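Local coordinates for VAO-type flavoprotein oxidase VAO615 (Myceliophthora thermophila, PDB 6F72), which is probably a flavoprotein oxidase carrying one bicovalently bound FAD, whose reduced form reacts rapidly with molecular oxygen and whose substrate remains unidentified, at residues His53-Val58 with Asn93-Val98; Ala328-Phe333 with Gly472-Ala477; Lys180-Tyr185 with Ser291-Leu296. One frame throughout, in Å; residues are numbered along the deposited sequence.

The three contacts are spread widely over one chain and do not touch one another. Interaction 1 and interaction 2 lie on opposite sides of the chain's centre, their own centres 40 Å apart; interaction 3 sits 30 Å from each, centre to centre. Interaction 3 lies in the PCMH-type FAD-binding domain, and interaction 1 adjoins it through the pairing of strand 54-56 with strand 126-129, whereas interaction 2 packs a helix on the separate seven-stranded antiparallel sheet. The position of Gly-96 is about 10 Å from FAD, and the side chains of Leu-474 and Thr-293 are each about 13 Å from it. Glycans border interaction 1.

Interaction 1. Residues His53-Val58 with Asn93-Val98; sequences HLIATV and NAPGDV. With NAG (2-acetamido-2-deoxy-beta-D-glucopyranose), chain D; NAG (2-acetamido-2-deoxy-beta-D-glucopyranose), chain B.
Ile-55 and Pro-95 form the close apolar part of this contact, with CD1 of Ile-55 lying 3.8 Å from CG of Pro-95. The two side chains cross at about a right angle, and CD1, the end of the longer branch, meets the proline ring. That reach comes from an extended chain: CG1 stands anti to the carbonyl carbon (chi1 -56°) and CD1 continues outward. A branched aliphatic residue suits a strand, and the compact ring of proline gives a loop a rigid apolar surface to meet it. The chain D NAG borders this pair, its acetamido oxygen O7 approaching CD1 of Ile-55 at 3.4 Å. A second touch, CG2 of Thr-57 to CA of Gly-96 at 4.0 Å, depends on glycine, because a CB at that position would collide with the threonine methyl. The hydroxyl of Thr-57 turns elsewhere and bonds to the carbonyl oxygen of Pro-124. Strand 54-56 is an outermost strand of a four-stranded mixed sheet, antiparallel to strand 126-129, and the loop between helices 89-92 and 101-104 comes up against it. Lys-153 tethers that loop by hydrogen bonds to the carbonyl oxygens of Ala-94 and Asp-97.

NE2 of His-53 and O6 of the chain D NAG share a short, straight hydrogen bond of 2.6 Å and 174°, with the hydroxyl at the edge of the imidazole, near its plane. ND1 of that ring bonds to the carbonyl oxygen of Leu-50, so both ring nitrogens are engaged. The loose parts lie elsewhere: the exposed Val-58 points away from the loop, and on the other side of the strand N2 of the chain B NAG makes only a weak hydrogen bond to the carbonyl oxygen of Leu-54, 3.2 Å long and bent to 123°.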
ATOM      1  N   HIS A  53      -0.382 -20.890 -18.950  1.00 32.84           N
ATOM      2  CA  HIS A  53      -0.169 -19.922 -17.858  1.00 31.69           C
ATOM      3  C   HIS A  53      -1.252 -19.889 -16.764  1.00 30.46           C
ATOM      4  O   HIS A  53      -1.289 -18.956 -15.939  1.00 29.74           O
ATOM      5  CB  HIS A  53       0.120 -18.514 -18.428  1.00 31.66           C
ATOM      6  CG  HIS A  53       1.488 -18.384 -19.026  1.00 32.73           C
ATOM      7  ND1 HIS A  53       1.772 -18.759 -20.324  1.00 33.79           N
ATOM      8  CD2 HIS A  53       2.657 -17.949 -18.495  1.00 33.06           C
ATOM      9  CE1 HIS A  53       3.054 -18.552 -20.568  1.00 34.74           C
ATOM     10  NE2 HIS A  53       3.613 -18.059 -19.476  1.00 34.31           N
ATOM     11  N   LEU A  54      -2.126 -20.894 -16.755  1.00 30.28           N
ATOM     12  CA  LEU A  54      -2.998 -21.150 -15.602  1.00 29.36           C
ATOM     13  C   LEU A  54      -2.260 -21.976 -14.549  1.00 29.35           C
ATOM     14  O   LEU A  54      -1.565 -22.950 -14.882  1.00 30.17           O
ATOM     15  CB  LEU A  54      -4.298 -21.858 -16.018  1.00 29.59           C
ATOM     16  CG  LEU A  54      -5.481 -21.898 -15.042  1.00 28.98           C
ATOM     17  CD1 LEU A  54      -6.152 -20.523 -14.956  1.00 28.31           C
ATOM     18  CD2 LEU A  54      -6.489 -22.961 -15.448  1.00 29.63           C
ATOM     19  N   ILE A  55      -2.399 -21.552 -13.294  1.00 28.41           N
ATOM     20  CA  ILE A  55      -1.824 -22.225 -12.127  1.00 28.37           C
ATOM     21  C   ILE A  55      -2.978 -22.604 -11.181  1.00 27.82           C
ATOM     22  O   ILE A  55      -3.843 -21.782 -10.910  1.00 27.16           O
ATOM     23  CB  ILE A  55      -0.786 -21.327 -11.387  1.00 28.10           C
ATOM     24  CG1 ILE A  55       0.329 -20.858 -12.331  1.00 28.69           C
ATOM     25  CG2 ILE A  55      -0.181 -22.050 -10.179  1.00 28.28           C
ATOM     26  CD1 ILE A  55       1.418 -20.041 -11.660  1.00 28.79           C
ATOM     27  N   ALA A  56      -3.011 -23.854 -10.726  1.00 28.19           N
ATOM     28  CA  ALA A  56      -3.858 -24.260  -9.593  1.00 27.86           C
ATOM     29  C   ALA A  56      -3.141 -23.791  -8.329  1.00 27.45           C
ATOM     30  O   ALA A  56      -1.957 -24.091  -8.136  1.00 27.85           O
ATOM     31  CB  ALA A  56      -4.065 -25.775  -9.560  1.00 28.65           C
ATOM     32  N   THR A  57      -3.837 -23.028  -7.490  1.00 26.72           N
ATOM     33  CA  THR A  57      -3.221 -22.497  -6.286  1.00 26.47           C
ATOM     34  C   THR A  57      -2.781 -23.630  -5.347  1.00 26.96           C
ATOM     35  O   THR A  57      -3.546 -24.543  -5.032  1.00 27.24           O
ATOM     36  CB  THR A  57      -4.154 -21.523  -5.538  1.00 25.75           C
ATOM     37  OG1 THR A  57      -4.597 -20.506  -6.439  1.00 25.37           O
ATOM     38  CG2 THR A  57      -3.446 -20.889  -4.352  1.00 25.52           C
ATOM     39  N   VAL A  58      -1.511 -23.569  -4.968  1.00 27.28           N
ATOM     40  CA  VAL A  58      -0.959 -24.392  -3.922  1.00 27.78           C
ATOM     41  C   VAL A  58      -0.287 -23.392  -2.997  1.00 27.66           C
ATOM     42  O   VAL A  58       0.747 -22.822  -3.381  1.00 27.95           O
ATOM     43  CB  VAL A  58       0.077 -25.411  -4.450  1.00 28.66           C
ATOM     44  CG1 VAL A  58       0.627 -26.247  -3.295  1.00 29.14           C
ATOM     45  CG2 VAL A  58      -0.541 -26.300  -5.516  1.00 28.94           C
ATOM     46  N   ASN A  93       6.714 -13.742  -4.380  1.00 27.28           N
ATOM     47  CA  ASN A  93       6.907 -14.554  -5.591  1.00 27.51           C
ATOM     48  C   ASN A  93       5.910 -15.698  -5.744  1.00 27.38           C
ATOM     49  O   ASN A  93       5.835 -16.319  -6.808  1.00 27.72           O
ATOM     50  CB  ASN A  93       8.331 -15.110  -5.656  1.00 28.22           C
ATOM     51  CG  ASN A  93       9.356 -14.088  -6.121  1.00 28.44           C
ATOM     52  OD1 ASN A  93       9.031 -12.968  -6.515  1.00 27.98           O
ATOM     53  ND2 ASN A  93      10.617 -14.482  -6.068  1.00 29.22           N
ATOM     54  N   ALA A  94       5.164 -15.993  -4.681  1.00 26.94           N
ATOM     55  CA  ALA A  94       4.170 -17.061  -4.710  1.00 26.75           C
ATOM     56  C   ALA A  94       2.934 -16.613  -5.506  1.00 26.18           C
ATOM     57  O   ALA A  94       2.480 -15.465  -5.350  1.00 25.66           O
ATOM     58  CB  ALA A  94       3.799 -17.480  -3.299  1.00 26.70           C
ATOM     59  N   PRO A  95       2.407 -17.498  -6.385  1.00 26.27           N
ATOM     60  CA  PRO A  95       1.264 -17.164  -7.241  1.00 25.89           C
ATOM     61  C   PRO A  95      -0.008 -16.749  -6.503  1.00 25.32           C
ATOM     62  O   PRO A  95      -0.560 -15.700  -6.792  1.00 24.99           O
ATOM     63  CB  PRO A  95       1.026 -18.460  -8.025  1.00 26.48           C
ATOM     64  CG  PRO A  95       2.376 -19.094  -8.072  1.00 27.12           C
ATOM     65  CD  PRO A  95       2.929 -18.844  -6.703  1.00 26.93           C
ATOM     66  N   GLY A  96      -0.471 -17.556  -5.558  1.00 25.30           N
ATOM     67  CA  GLY A  96      -1.762 -17.299  -4.935  1.00 24.77           C
ATOM     68  C   GLY A  96      -1.713 -16.816  -3.502  1.00 24.31           C
ATOM     69  O   GLY A  96      -2.766 -16.665  -2.889  1.00 24.20           O
ATOM     70  N   ASP A  97      -0.515 -16.572  -2.966  1.00 24.23           N
ATOM     71  CA  ASP A  97      -0.375 -16.161  -1.562  1.00 23.95           C
ATOM     72  C   ASP A  97      -0.579 -14.669  -1.435  1.00 23.28           C
ATOM     73  O   ASP A  97      -0.284 -13.922  -2.370  1.00 23.19           O
ATOM     74  CB  ASP A  97       0.998 -16.507  -0.975  1.00 24.44           C
ATOM     75  CG  ASP A  97       1.016 -17.839  -0.255  1.00 25.02           C
ATOM     76  OD1 ASP A  97       1.223 -18.865  -0.940  1.00 25.40           O
ATOM     77  OD2 ASP A  97       0.841 -17.854   1.002  1.00 25.11           O
ATOM     78  N   VAL A  98      -1.081 -14.244  -0.275  1.00 22.83           N
ATOM     79  CA  VAL A  98      -1.019 -12.831   0.119  1.00 22.32           C
ATOM     80  C   VAL A  98      -0.147 -12.688   1.364  1.00 22.43           C
ATOM     81  O   VAL A  98       0.135 -13.695   2.039  1.00 22.80           O
ATOM     82  CB  VAL A  98      -2.412 -12.168   0.259  1.00 21.88           C
ATOM     83  CG1 VAL A  98      -3.055 -12.008  -1.109  1.00 21.67           C
ATOM     84  CG2 VAL A  98      -3.331 -12.935   1.206  1.00 21.94           C
TER
HETATM   85  C1  NAG D   1       5.003 -17.296 -15.078  1.00 26.09           C
HETATM   86  C2  NAG D   1       6.046 -18.264 -14.493  1.00 30.65           C
HETATM   87  C3  NAG D   1       7.460 -17.759 -14.793  1.00 32.80           C
HETATM   88  C4  NAG D   1       7.684 -17.537 -16.297  1.00 34.83           C
HETATM   89  C5  NAG D   1       6.609 -16.564 -16.796  1.00 32.33           C
HETATM   90  C6  NAG D   1       6.696 -16.290 -18.299  1.00 33.20           C
HETATM   91  C7  NAG D   1       5.168 -19.423 -12.490  1.00 31.53           C
HETATM   92  C8  NAG D   1       5.183 -19.427 -10.990  1.00 31.07           C
HETATM   93  N2  NAG D   1       5.903 -18.461 -13.056  1.00 31.26           N
HETATM   94  O3  NAG D   1       8.434 -18.663 -14.259  1.00 32.82           O
HETATM   95  O4  NAG D   1       8.975 -16.951 -16.512  1.00 42.10           O
HETATM   96  O5  NAG D   1       5.292 -17.052 -16.473  1.00 29.10           O
HETATM   97  O6  NAG D   1       6.125 -17.375 -19.044  1.00 33.68           O
HETATM   98  O7  NAG D   1       4.515 -20.241 -13.124  1.00 31.78           O
HETATM   99  C1  NAG B   1      -1.543 -25.703 -17.507  1.00 29.92           C
HETATM  100  C2  NAG B   1      -1.302 -26.555 -16.246  1.00 34.81           C
HETATM  101  C3  NAG B   1       0.165 -26.467 -15.836  1.00 36.62           C
HETATM  102  C4  NAG B   1       1.106 -26.915 -16.962  1.00 39.04           C
HETATM  103  C5  NAG B   1       0.774 -26.278 -18.329  1.00 36.30           C
HETATM  104  C6  NAG B   1       1.183 -27.217 -19.463  1.00 36.69           C
HETATM  105  C7  NAG B   1      -3.437 -26.492 -14.969  1.00 35.68           C
HETATM  106  C8  NAG B   1      -4.107 -25.889 -13.769  1.00 36.08           C
HETATM  107  N2  NAG B   1      -2.162 -26.122 -15.152  1.00 34.84           N
HETATM  108  O3  NAG B   1       0.384 -27.288 -14.688  1.00 37.98           O
HETATM  109  O4  NAG B   1       2.472 -26.642 -16.586  1.00 45.13           O
HETATM  110  O5  NAG B   1      -0.623 -26.005 -18.573  1.00 32.19           O
HETATM  111  O6  NAG B   1       2.601 -27.178 -19.656  1.00 39.02           O
HETATM  112  O7  NAG B   1      -4.040 -27.253 -15.712  1.00 36.48           O

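Interaction 2. Residues Ala328-Phe333 with Gly472-Ala477; sequences ALLPDF and GMLLCA
Helix 328-333 runs across strand 472-477 with their axes 9.7 Å apart at closest approach and their directions 116° apart, and Pro-331 and Met-473 have the nearest CA atoms, 7.8 Å apart. Met-473 spans most of the gap. Its chain leaves the strand extended and then bends at chi3 (75°), which lays SD against the proline ring, 3.6 Å from CD of Pro-331, and turns CE toward Leu-330, 3.9 Å from its CB. The flexible thioether thus serves two neighbours of different shape. Beside it, CD1 of Leu-330 meets CD2 of Leu-474 at 3.6 Å, the two leucines crossing at about a right angle. Proline suits the helix here by adding ring carbons to the packing surface, at the price of an amide hydrogen at the kink. With an alanine in place of Met-473, the proline ring loses the sulfur packed against it and Leu-330 the methyl touching its CB and CD1, which would probably open a gap between helix and strand. Phe-370 of helix 360-376 also packs on Leu-330. Met-473 and Leu-474 both face Ile-418 of strand 412-419, a classic beta bulge at the start of a strand in an antiparallel sheet covered by helices.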
ATOM      1  N   ALA A 328       4.623  20.712  15.341  1.00 30.52           N
ATOM      2  CA  ALA A 328       4.431  22.130  15.048  1.00 31.26           C
ATOM      3  C   ALA A 328       5.604  22.737  14.266  1.00 31.31           C
ATOM      4  O   ALA A 328       5.420  23.727  13.565  1.00 31.70           O
ATOM      5  CB  ALA A 328       4.160  22.921  16.332  1.00 32.06           C
ATOM      6  N   LEU A 329       6.789  22.132  14.370  1.00 31.15           N
ATOM      7  CA  LEU A 329       7.982  22.650  13.688  1.00 31.52           C
ATOM      8  C   LEU A 329       8.200  22.146  12.248  1.00 31.10           C
ATOM      9  O   LEU A 329       9.030  22.695  11.499  1.00 31.34           O
ATOM     10  CB  LEU A 329       9.238  22.447  14.548  1.00 31.73           C
ATOM     11  CG  LEU A 329       9.462  23.469  15.677  1.00 32.60           C
ATOM     12  CD1 LEU A 329      10.719  23.104  16.439  1.00 32.81           C
ATOM     13  CD2 LEU A 329       9.558  24.911  15.186  1.00 33.17           C
ATOM     14  N   LEU A 330       7.437  21.117  11.871  1.00 30.63           N
ATOM     15  CA  LEU A 330       7.484  20.538  10.520  1.00 30.23           C
ATOM     16  C   LEU A 330       7.155  21.464   9.341  1.00 30.52           C
ATOM     17  O   LEU A 330       7.866  21.393   8.338  1.00 30.80           O
ATOM     18  CB  LEU A 330       6.627  19.269  10.435  1.00 29.60           C
ATOM     19  CG  LEU A 330       7.067  18.059  11.256  1.00 29.21           C
ATOM     20  CD1 LEU A 330       5.959  17.029  11.249  1.00 28.83           C
ATOM     21  CD2 LEU A 330       8.374  17.475  10.743  1.00 28.97           C
ATOM     22  N   PRO A 331       6.087  22.304   9.428  1.00 30.85           N
ATOM     23  CA  PRO A 331       5.643  23.103   8.273  1.00 31.15           C
ATOM     24  C   PRO A 331       6.708  23.693   7.332  1.00 31.39           C
ATOM     25  O   PRO A 331       6.669  23.387   6.142  1.00 31.12           O
ATOM     26  CB  PRO A 331       4.799  24.201   8.922  1.00 31.83           C
ATOM     27  CG  PRO A 331       4.126  23.472  10.025  1.00 31.69           C
ATOM     28  CD  PRO A 331       5.126  22.464  10.544  1.00 31.23           C
ATOM     29  N   ASP A 332       7.644  24.491   7.850  1.00 32.00           N
ATOM     30  CA  ASP A 332       8.699  25.112   7.017  1.00 32.55           C
ATOM     31  C   ASP A 332       9.692  24.105   6.437  1.00 31.79           C
ATOM     32  O   ASP A 332      10.236  24.317   5.350  1.00 32.02           O
ATOM     33  CB  ASP A 332       9.469  26.174   7.797  1.00 33.56           C
ATOM     34  CG  ASP A 332       8.597  27.317   8.234  1.00 34.59           C
ATOM     35  OD1 ASP A 332       7.616  27.646   7.534  1.00 34.82           O
ATOM     36  OD2 ASP A 332       8.901  27.891   9.293  1.00 35.29           O
ATOM     37  N   PHE A 333       9.936  23.033   7.187  1.00 31.00           N
ATOM     38  CA  PHE A 333      10.811  21.946   6.762  1.00 30.22           C
ATOM     39  C   PHE A 333      10.197  21.197   5.580  1.00 29.41           C
ATOM     40  O   PHE A 333      10.885  20.914   4.602  1.00 29.26           O
ATOM     41  CB  PHE A 333      11.073  21.024   7.952  1.00 29.98           C
ATOM     42  CG  PHE A 333      11.899  19.810   7.636  1.00 29.51           C
ATOM     43  CD1 PHE A 333      13.296  19.888   7.575  1.00 29.92           C
ATOM     44  CD2 PHE A 333      11.287  18.564   7.451  1.00 28.94           C
ATOM     45  CE1 PHE A 333      14.061  18.747   7.304  1.00 29.75           C
ATOM     46  CE2 PHE A 333      12.047  17.420   7.181  1.00 28.51           C
ATOM     47  CZ  PHE A 333      13.436  17.512   7.117  1.00 28.93           C
ATOM     48  N   GLY A 472      -3.388  17.935   4.285  1.00 23.40           N
ATOM     49  CA  GLY A 472      -2.670  17.038   5.192  1.00 23.44           C
ATOM     50  C   GLY A 472      -1.202  17.354   5.366  1.00 23.75           C
ATOM     51  O   GLY A 472      -0.553  17.860   4.437  1.00 23.73           O
ATOM     52  N   MET A 473      -0.695  17.070   6.570  1.00 24.07           N
ATOM     53  CA  MET A 473       0.724  17.192   6.887  1.00 24.62           C
ATOM     54  C   MET A 473       1.327  15.845   7.359  1.00 24.68           C
ATOM     55  O   MET A 473       2.498  15.553   7.083  1.00 24.68           O
ATOM     56  CB  MET A 473       0.942  18.294   7.927  1.00 25.34           C
ATOM     57  CG  MET A 473       2.370  18.806   7.992  1.00 25.85           C
ATOM     58  SD  MET A 473       2.763  20.118   9.172  1.00 26.90           S
ATOM     59  CE  MET A 473       2.765  19.223  10.711  1.00 26.94           C
ATOM     60  N   LEU A 474       0.524  15.047   8.072  1.00 24.70           N
ATOM     61  CA  LEU A 474       0.949  13.749   8.595  1.00 24.81           C
ATOM     62  C   LEU A 474       0.101  12.599   8.045  1.00 24.46           C
ATOM     63  O   LEU A 474      -1.110  12.741   7.842  1.00 24.34           O
ATOM     64  CB  LEU A 474       0.887  13.730  10.133  1.00 25.15           C
ATOM     65  CG  LEU A 474       1.458  14.867  10.990  1.00 25.79           C
ATOM     66  CD1 LEU A 474       1.175  14.577  12.456  1.00 26.23           C
ATOM     67  CD2 LEU A 474       2.948  15.089  10.774  1.00 26.01           C
ATOM     68  N   LEU A 475       0.751  11.474   7.790  1.00 24.45           N
ATOM     69  CA  LEU A 475       0.051  10.224   7.549  1.00 24.46           C
ATOM     70  C   LEU A 475       0.628   9.280   8.566  1.00 24.68           C
ATOM     71  O   LEU A 475       1.777   8.841   8.427  1.00 24.68           O
ATOM     72  CB  LEU A 475       0.245   9.682   6.122  1.00 24.24           C
ATOM     73  CG  LEU A 475      -0.389   8.347   5.633  1.00 24.06           C
ATOM     74  CD1 LEU A 475       0.266   7.104   6.222  1.00 24.27           C
ATOM     75  CD2 LEU A 475      -1.889   8.255   5.857  1.00 24.00           C
ATOM     76  N   CYS A 476      -0.158   9.018   9.601  1.00 25.01           N
ATOM     77  CA  CYS A 476       0.252   8.091  10.663  1.00 25.44           C
ATOM     78  C   CYS A 476      -0.472   6.769  10.530  1.00 24.99           C
ATOM     79  O   CYS A 476      -1.688   6.733  10.298  1.00 24.79           O
ATOM     80  CB  CYS A 476       0.029   8.701  12.041  1.00 26.31           C
ATOM     81  SG  CYS A 476       1.114  10.116  12.305  1.00 27.49           S
ATOM     82  N   ALA A 477       0.292   5.691  10.683  1.00 24.75           N
ATOM     83  CA  ALA A 477      -0.241   4.353  10.544  1.00 24.38           C
ATOM     84  C   ALA A 477      -0.082   3.487  11.824  1.00 24.53           C
ATOM     85  O   ALA A 477       0.838   2.643  11.893  1.00 24.76           O
ATOM     86  CB  ALA A 477       0.381   3.667   9.335  1.00 24.02           C
TER

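Interaction 3. Residues Lys180-Tyr185 with Ser291-Leu296; sequences KFIKNY and SMTARL
Two torsions place the groups that meet: chi1 of 178° at Phe-181 turns the ring away from its own amide nitrogen and toward Leu-296, while chi1 of -54° at Thr-293 sets OG1 beside the backbone N and leaves the methyl CG2 anti to it, presented to strand 179-186. CD1 of Leu-296 lies in the plane of the Phe-181 ring, at its edge, 3.7 Å from CD1 of Phe-181. The methyl of Thr-293 serves two partners, with CG2 lying 3.9 Å from CD1 of Ile-182 and 4.0 Å from CE2 of Tyr-185. Ile-182 crosses the threonine at about a right angle; the tyrosine ring meets it obliquely. Threonine fits here, being beta-branched and small enough to touch both larger side chains. Tyrosine adds apolar ring carbons and a polar end, its OH bonding to OE2 of Glu-253. Phe-181 also packs on Met-209 of helix 203-212, and Ala-210 of that helix touches Leu-296. Residues 180-182 meet segment 291-296 across strand 193-198, which pairs antiparallel with both, whereas Tyr-185 comes from beyond a corner in the chain at Lys-183. Such packing over an intervening strand, in a curled antiparallel sheet, belongs here to the PCMH-type FAD-binding domain.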
ATOM      1  N   LYS A 180      11.047   1.006 -19.182  1.00 27.00           N
ATOM      2  CA  LYS A 180      11.406   1.737 -20.385  1.00 27.68           C
ATOM      3  C   LYS A 180      11.690   3.194 -20.034  1.00 27.63           C
ATOM      4  O   LYS A 180      10.802   3.898 -19.536  1.00 27.19           O
ATOM      5  CB  LYS A 180      10.269   1.601 -21.406  1.00 27.82           C
ATOM      6  CG  LYS A 180      10.558   2.101 -22.809  1.00 28.63           C
ATOM      7  CD  LYS A 180       9.334   1.833 -23.670  1.00 28.77           C
ATOM      8  CE  LYS A 180       9.208   2.812 -24.821  1.00 29.24           C
ATOM      9  NZ  LYS A 180      10.227   2.518 -25.858  1.00 30.18           N
ATOM     10  N   PHE A 181      12.936   3.623 -20.265  1.00 28.17           N
ATOM     11  CA  PHE A 181      13.336   5.007 -20.055  1.00 28.34           C
ATOM     12  C   PHE A 181      12.941   5.863 -21.241  1.00 28.73           C
ATOM     13  O   PHE A 181      13.371   5.611 -22.366  1.00 29.40           O
ATOM     14  CB  PHE A 181      14.842   5.138 -19.761  1.00 28.83           C
ATOM     15  CG  PHE A 181      15.310   6.570 -19.589  1.00 29.06           C
ATOM     16  CD1 PHE A 181      14.867   7.348 -18.513  1.00 28.55           C
ATOM     17  CD2 PHE A 181      16.189   7.147 -20.514  1.00 29.89           C
ATOM     18  CE1 PHE A 181      15.292   8.668 -18.358  1.00 28.83           C
ATOM     19  CE2 PHE A 181      16.623   8.465 -20.363  1.00 30.15           C
ATOM     20  CZ  PHE A 181      16.171   9.228 -19.284  1.00 29.62           C
ATOM     21  N   ILE A 182      12.118   6.870 -20.971  1.00 28.50           N
ATOM     22  CA  ILE A 182      11.703   7.862 -21.964  1.00 28.84           C
ATOM     23  C   ILE A 182      12.395   9.191 -21.629  1.00 29.31           C
ATOM     24  O   ILE A 182      12.000   9.895 -20.689  1.00 28.69           O
ATOM     25  CB  ILE A 182      10.157   8.012 -22.034  1.00 28.28           C
ATOM     26  CG1 ILE A 182       9.485   6.662 -22.310  1.00 28.03           C
ATOM     27  CG2 ILE A 182       9.754   9.040 -23.088  1.00 28.53           C
ATOM     28  CD1 ILE A 182       8.022   6.597 -21.920  1.00 27.54           C
ATOM     29  N   LYS A 183      13.430   9.513 -22.410  1.00 30.30           N
ATOM     30  CA  LYS A 183      14.281  10.693 -22.196  1.00 30.92           C
ATOM     31  C   LYS A 183      13.538  12.022 -22.347  1.00 30.90           C
ATOM     32  O   LYS A 183      13.805  12.973 -21.598  1.00 30.99           O
ATOM     33  CB  LYS A 183      15.483  10.655 -23.144  1.00 32.07           C
ATOM     34  CG  LYS A 183      16.597  11.638 -22.803  1.00 32.76           C
ATOM     35  CD  LYS A 183      17.807  11.371 -23.682  1.00 33.87           C
ATOM     36  CE  LYS A 183      18.862  12.452 -23.528  1.00 34.69           C
ATOM     37  NZ  LYS A 183      20.073  12.112 -24.332  1.00 35.83           N
ATOM     38  N   ASN A 184      12.608  12.067 -23.300  1.00 30.96           N
ATOM     39  CA  ASN A 184      11.876  13.292 -23.644  1.00 31.01           C
ATOM     40  C   ASN A 184      10.386  13.047 -23.846  1.00 30.36           C
ATOM     41  O   ASN A 184       9.860  13.175 -24.970  1.00 30.52           O
ATOM     42  CB  ASN A 184      12.479  13.946 -24.888  1.00 32.14           C
ATOM     43  CG  ASN A 184      13.893  14.453 -24.659  1.00 32.93           C
ATOM     44  OD1 ASN A 184      14.173  15.144 -23.673  1.00 32.96           O
ATOM     45  ND2 ASN A 184      14.792  14.126 -25.583  1.00 33.81           N
ATOM     46  N   TYR A 185       9.709  12.695 -22.751  1.00 29.36           N
ATOM     47  CA  TYR A 185       8.251  12.692 -22.736  1.00 28.98           C
ATOM     48  C   TYR A 185       7.755  14.094 -23.093  1.00 29.51           C
ATOM     49  O   TYR A 185       8.217  15.083 -22.519  1.00 29.49           O
ATOM     50  CB  TYR A 185       7.691  12.268 -21.377  1.00 27.90           C
ATOM     51  CG  TYR A 185       6.236  11.906 -21.465  1.00 27.32           C
ATOM     52  CD1 TYR A 185       5.239  12.872 -21.288  1.00 27.16           C
ATOM     53  CD2 TYR A 185       5.846  10.598 -21.745  1.00 27.02           C
ATOM     54  CE1 TYR A 185       3.892  12.538 -21.380  1.00 26.85           C
ATOM     55  CE2 TYR A 185       4.507  10.254 -21.843  1.00 26.74           C
ATOM     56  CZ  TYR A 185       3.533  11.222 -21.656  1.00 26.62           C
ATOM     57  OH  TYR A 185       2.208  10.883 -21.747  1.00 26.33           O
ATOM     58  N   SER A 291       0.477  -1.425 -17.400  1.00 21.21           N
ATOM     59  CA  SER A 291       1.635  -0.581 -17.149  1.00 21.38           C
ATOM     60  C   SER A 291       1.158   0.808 -16.797  1.00 21.32           C
ATOM     61  O   SER A 291      -0.011   1.151 -17.028  1.00 21.25           O
ATOM     62  CB  SER A 291       2.562  -0.522 -18.384  1.00 21.89           C
ATOM     63  OG  SER A 291       2.045   0.340 -19.387  1.00 22.08           O
ATOM     64  N   MET A 292       2.073   1.593 -16.229  1.00 21.54           N
ATOM     65  CA  MET A 292       1.905   3.038 -16.091  1.00 21.68           C
ATOM     66  C   MET A 292       3.129   3.739 -16.659  1.00 22.10           C
ATOM     67  O   MET A 292       4.228   3.179 -16.694  1.00 22.38           O
ATOM     68  CB  MET A 292       1.678   3.428 -14.616  1.00 21.41           C
ATOM     69  CG  MET A 292       2.912   3.431 -13.726  1.00 21.48           C
ATOM     70  SD  MET A 292       2.557   4.094 -12.088  1.00 21.42           S
ATOM     71  CE  MET A 292       4.228   4.341 -11.472  1.00 21.47           C
ATOM     72  N   THR A 293       2.928   4.953 -17.142  1.00 22.40           N
ATOM     73  CA  THR A 293       4.039   5.814 -17.478  1.00 22.80           C
ATOM     74  C   THR A 293       4.007   6.924 -16.446  1.00 22.62           C
ATOM     75  O   THR A 293       2.940   7.480 -16.156  1.00 22.36           O
ATOM     76  CB  THR A 293       3.898   6.335 -18.906  1.00 23.34           C
ATOM     77  OG1 THR A 293       3.730   5.209 -19.769  1.00 23.68           O
ATOM     78  CG2 THR A 293       5.133   7.141 -19.334  1.00 23.79           C
ATOM     79  N   ALA A 294       5.170   7.215 -15.871  1.00 22.79           N
ATOM     80  CA  ALA A 294       5.264   8.200 -14.807  1.00 22.81           C
ATOM     81  C   ALA A 294       6.512   9.042 -14.926  1.00 23.33           C
ATOM     82  O   ALA A 294       7.547   8.587 -15.433  1.00 23.62           O
ATOM     83  CB  ALA A 294       5.219   7.527 -13.446  1.00 22.52           C
ATOM     84  N   ARG A 295       6.384  10.268 -14.437  1.00 24.80           N
ATOM     85  CA  ARG A 295       7.476  11.225 -14.319  1.00 25.24           C
ATOM     86  C   ARG A 295       8.698  10.671 -13.583  1.00 25.11           C
ATOM     87  O   ARG A 295       8.575  10.001 -12.564  1.00 24.55           O
ATOM     88  CB  ARG A 295       6.985  12.504 -13.618  1.00 25.21           C
ATOM     89  CG  ARG A 295       5.711  13.094 -14.213  1.00 25.47           C
ATOM     90  CD  ARG A 295       5.390  14.503 -13.699  1.00 25.75           C
ATOM     91  NE  ARG A 295       5.134  14.568 -12.262  1.00 25.26           N
ATOM     92  CZ  ARG A 295       4.613  15.619 -11.617  1.00 25.50           C
ATOM     93  NH1 ARG A 295       4.267  16.730 -12.284  1.00 26.16           N
ATOM     94  NH2 ARG A 295       4.437  15.559 -10.298  1.00 24.97           N
ATOM     95  N   LEU A 296       9.866  10.933 -14.150  1.00 25.85           N
ATOM     96  CA  LEU A 296      11.136  10.776 -13.461  1.00 26.19           C
ATOM     97  C   LEU A 296      11.665  12.149 -13.129  1.00 26.79           C
ATOM     98  O   LEU A 296      11.338  13.107 -13.809  1.00 27.30           O
ATOM     99  CB  LEU A 296      12.149  10.024 -14.331  1.00 26.59           C
ATOM    100  CG  LEU A 296      11.952   8.513 -14.458  1.00 26.38           C
ATOM    101  CD1 LEU A 296      13.067   7.927 -15.305  1.00 27.00           C
ATOM    102  CD2 LEU A 296      11.906   7.840 -13.093  1.00 25.81           C
TER